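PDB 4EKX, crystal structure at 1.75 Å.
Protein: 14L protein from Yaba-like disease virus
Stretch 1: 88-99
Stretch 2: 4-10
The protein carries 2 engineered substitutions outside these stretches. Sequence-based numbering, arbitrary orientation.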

# COMPACT_ATOMS: atom_id res chain seq x y z
N LYS D 88 -14.90 6.36 -18.03
CA LYS D 88 -13.57 6.96 -17.96
C LYS D 88 -13.33 7.56 -16.58
O LYS D 88 -13.97 8.54 -16.19
CB LYS D 88 -13.37 8.04 -19.04
CG LYS D 88 -11.96 8.63 -19.07
CD LYS D 88 -11.81 9.61 -20.22
CE LYS D 88 -10.46 10.30 -20.19
NZ LYS D 88 -10.33 11.29 -21.29
N LEU D 89 -12.39 6.97 -15.84
CA LEU D 89 -12.12 7.39 -14.47
C LEU D 89 -10.79 8.16 -14.41
O LEU D 89 -9.75 7.66 -14.82
CB LEU D 89 -12.07 6.18 -13.54
CG LEU D 89 -13.28 5.23 -13.64
CD1 LEU D 89 -13.05 3.97 -12.81
CD2 LEU D 89 -14.56 5.92 -13.22
N THR D 90 -10.85 9.39 -13.92
CA THR D 90 -9.67 10.25 -13.93
C THR D 90 -9.14 10.55 -12.54
O THR D 90 -9.91 10.91 -11.64
CB THR D 90 -9.99 11.58 -14.64
OG1 THR D 90 -10.36 11.32 -15.99
CG2 THR D 90 -8.78 12.53 -14.60
N CYS D 91 -7.84 10.39 -12.34
CA CYS D 91 -7.22 10.93 -11.13
C CYS D 91 -6.44 12.21 -11.43
O CYS D 91 -5.69 12.29 -12.40
CB CYS D 91 -6.34 9.93 -10.39
SG CYS D 91 -5.82 10.63 -8.77
N VAL D 92 -6.64 13.21 -10.58
CA VAL D 92 -6.10 14.54 -10.81
C VAL D 92 -5.10 14.88 -9.72
O VAL D 92 -5.38 14.67 -8.54
CB VAL D 92 -7.20 15.61 -10.79
CG1 VAL D 92 -6.63 17.00 -11.17
CG2 VAL D 92 -8.35 15.21 -11.72
N LEU D 93 -3.95 15.41 -10.12
CA LEU D 93 -3.02 16.00 -9.17
C LEU D 93 -3.20 17.51 -9.17
O LEU D 93 -3.11 18.15 -10.21
CB LEU D 93 -1.57 15.66 -9.53
CG LEU D 93 -0.52 16.51 -8.80
CD1 LEU D 93 -0.47 16.16 -7.32
CD2 LEU D 93 0.87 16.36 -9.43
N ILE D 94 -3.46 18.07 -7.99
CA ILE D 94 -3.54 19.51 -7.83
C ILE D 94 -2.38 19.99 -6.98
O ILE D 94 -2.09 19.41 -5.94
CB ILE D 94 -4.87 19.93 -7.14
CG1 ILE D 94 -6.07 19.52 -8.00
CG2 ILE D 94 -4.90 21.44 -6.91
CD1 ILE D 94 -6.08 20.15 -9.37
N ASP D 95 -1.71 21.04 -7.44
CA ASP D 95 -0.67 21.73 -6.67
C ASP D 95 -0.49 23.13 -7.29
O ASP D 95 -1.26 23.49 -8.18
CB ASP D 95 0.65 20.93 -6.60
CG ASP D 95 1.33 20.75 -7.95
OD1 ASP D 95 0.92 21.39 -8.94
OD2 ASP D 95 2.30 19.96 -8.02
N PRO D 96 0.48 23.90 -6.85
CA PRO D 96 0.66 25.26 -7.38
C PRO D 96 0.94 25.36 -8.88
O PRO D 96 1.04 26.46 -9.41
CB PRO D 96 1.83 25.79 -6.56
CG PRO D 96 1.67 25.10 -5.25
CD PRO D 96 1.12 23.73 -5.55
N LYS D 97 1.07 24.23 -9.56
CA LYS D 97 1.26 24.24 -11.01
C LYS D 97 0.02 23.67 -11.72
O LYS D 97 -0.93 23.26 -11.07
CB LYS D 97 2.53 23.49 -11.40
CG LYS D 97 3.81 24.15 -10.91
CD LYS D 97 5.06 23.38 -11.31
CE LYS D 97 6.31 24.04 -10.76
N ASP D 98 0.02 23.69 -13.05
CA ASP D 98 -1.11 23.22 -13.83
C ASP D 98 -1.46 21.80 -13.45
O ASP D 98 -0.58 20.98 -13.27
CB ASP D 98 -0.79 23.30 -15.33
CG ASP D 98 -0.79 24.72 -15.85
OD1 ASP D 98 -1.51 25.57 -15.30
OD2 ASP D 98 -0.07 24.99 -16.83
N PRO D 99 -2.75 21.51 -13.31
CA PRO D 99 -3.16 20.17 -12.87
C PRO D 99 -2.68 19.06 -13.81
O PRO D 99 -2.58 19.26 -15.03
CB PRO D 99 -4.69 20.26 -12.88
CG PRO D 99 -4.99 21.74 -12.79
CD PRO D 99 -3.90 22.39 -13.57
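Stretch 2 (4-10) TRSVNIH

How does stretch 2 lie on stretch 1? Both are extended: one strand runs through Cys91 and Leu93 to Ile94, the other through Val7 and Ile9, and their N-to-C directions make an angle of 154°, so they run nearly antiparallel. The axes come no closer than 7.2 Å, and no backbone-to-backbone hydrogen bond joins the two; side chains fill the space between them. The register places Leu93 against Val7, with their CA atoms 6.0 Å apart, and Cys91 against Ile9, where CA to CA is 7.4 Å.

Which side chains make the apolar part of the contact? Extended backbone alternates its side chains, so the CA-to-CB bonds of Cys91 and Leu93 point toward stretch 2 while those of Thr90, Val92 and Ile94 point away; likewise Val7 and Ile9 point toward stretch 1, and Ser6 and Asn8 away. Leu93 CB lies 4.0 Å from Val7 CB. With chi1 p, Val7 also brings CG2 to 4.0 Å from Cys91 SG, the sulfur being itself bonded covalently elsewhere in the structure. Ile9, chi1 m and chi2 t, sets CG1 4.1 Å from Cys91 CB. Leu93 adopts t, p, and its CD2 lies 3.7 Å from Ser6 O, so this side chain packs against backbone as well as against Val7.

Why does Arg5 fold as it does? Its CA-to-CB bond points toward stretch 1; chi1 is m and chi2 t, and chi3 p with chi4 at -109° turns the guanidinium so that its edge meets the acceptors of stretch 1. Arg5 NE donates to Asp95 OD2 at 2.7 Å, almost straight at 176°, and Arg5 NH2 donates to Asp95 OD1 at 2.8 Å, more bent at 140°; together they make a two-pronged salt bridge. Arg5 NH2 also reaches the backbone, giving a hydrogen bond to Asp98 O at 2.8 Å. A water adds a longer link, accepting from Arg5 NH1 at 3.2 Å and donating to Asp98 O at 3.3 Å.

What surrounds the guanidinium in the loop? Asp95 has chi1 p, and its carboxylate is shared: both oxygens engage Arg5, Asp95 OD1 also accepts from Lys97 N at 2.9 Å, tying the turn back on itself, and Asp95 OD2 has a further partner elsewhere in the structure. Lys97 points its CA-to-CB bond toward stretch 2, and Lys97 CB covers one face of the guanidinium, 3.5 Å from Arg5 CZ. Asp98 contributes its carbonyl, while the end of its side chain leads away.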

# COMPACT_ATOMS: atom_id res chain seq x y z
N THR D 4 10.07 17.36 -10.36
CA THR D 4 9.39 16.07 -10.53
C THR D 4 7.92 16.13 -10.11
O THR D 4 7.62 16.24 -8.92
CB THR D 4 10.07 14.95 -9.71
N ARG D 5 7.02 16.06 -11.09
CA ARG D 5 5.58 16.01 -10.82
C ARG D 5 4.90 14.95 -11.68
O ARG D 5 5.13 14.86 -12.89
CB ARG D 5 4.91 17.36 -11.05
CG ARG D 5 5.34 18.43 -10.06
CD ARG D 5 4.86 19.79 -10.49
NE ARG D 5 3.40 19.94 -10.46
CZ ARG D 5 2.63 20.03 -11.54
NH1 ARG D 5 3.17 19.96 -12.75
NH2 ARG D 5 1.32 20.19 -11.41
N SER D 6 4.07 14.13 -11.05
CA SER D 6 3.42 13.07 -11.77
C SER D 6 2.19 12.58 -11.01
O SER D 6 2.04 12.85 -9.82
CB SER D 6 4.39 11.91 -12.01
OG SER D 6 4.62 11.20 -10.81
N VAL D 7 1.32 11.88 -11.71
CA VAL D 7 0.18 11.25 -11.08
C VAL D 7 0.09 9.86 -11.70
O VAL D 7 0.34 9.68 -12.88
CB VAL D 7 -1.12 12.08 -11.26
CG1 VAL D 7 -1.46 12.26 -12.73
CG2 VAL D 7 -2.28 11.46 -10.49
N ASN D 8 -0.19 8.86 -10.88
CA ASN D 8 -0.08 7.49 -11.35
C ASN D 8 -1.25 6.68 -10.78
O ASN D 8 -1.60 6.86 -9.63
CB ASN D 8 1.28 6.89 -10.91
CG ASN D 8 2.47 7.86 -11.13
OD1 ASN D 8 3.17 7.78 -12.14
ND2 ASN D 8 2.70 8.76 -10.17
N ILE D 9 -1.84 5.82 -11.60
CA ILE D 9 -2.94 4.94 -11.16
C ILE D 9 -2.53 3.47 -11.19
O ILE D 9 -2.04 2.96 -12.20
CB ILE D 9 -4.19 5.09 -12.06
CG1 ILE D 9 -4.72 6.52 -12.05
CG2 ILE D 9 -5.30 4.09 -11.64
CD1 ILE D 9 -5.86 6.72 -13.05
N HIS D 10 -2.71 2.77 -10.07
CA HIS D 10 -2.57 1.32 -10.09
C HIS D 10 -3.96 0.70 -10.12
O HIS D 10 -4.84 1.11 -9.37
CB HIS D 10 -1.83 0.81 -8.87
CG HIS D 10 -0.34 0.94 -8.99
ND1 HIS D 10 0.30 2.16 -9.01
CD2 HIS D 10 0.62 -0.00 -9.11
CE1 HIS D 10 1.60 1.96 -9.12
NE2 HIS D 10 1.82 0.66 -9.19
O HOH W 1 1.81 20.76 -15.52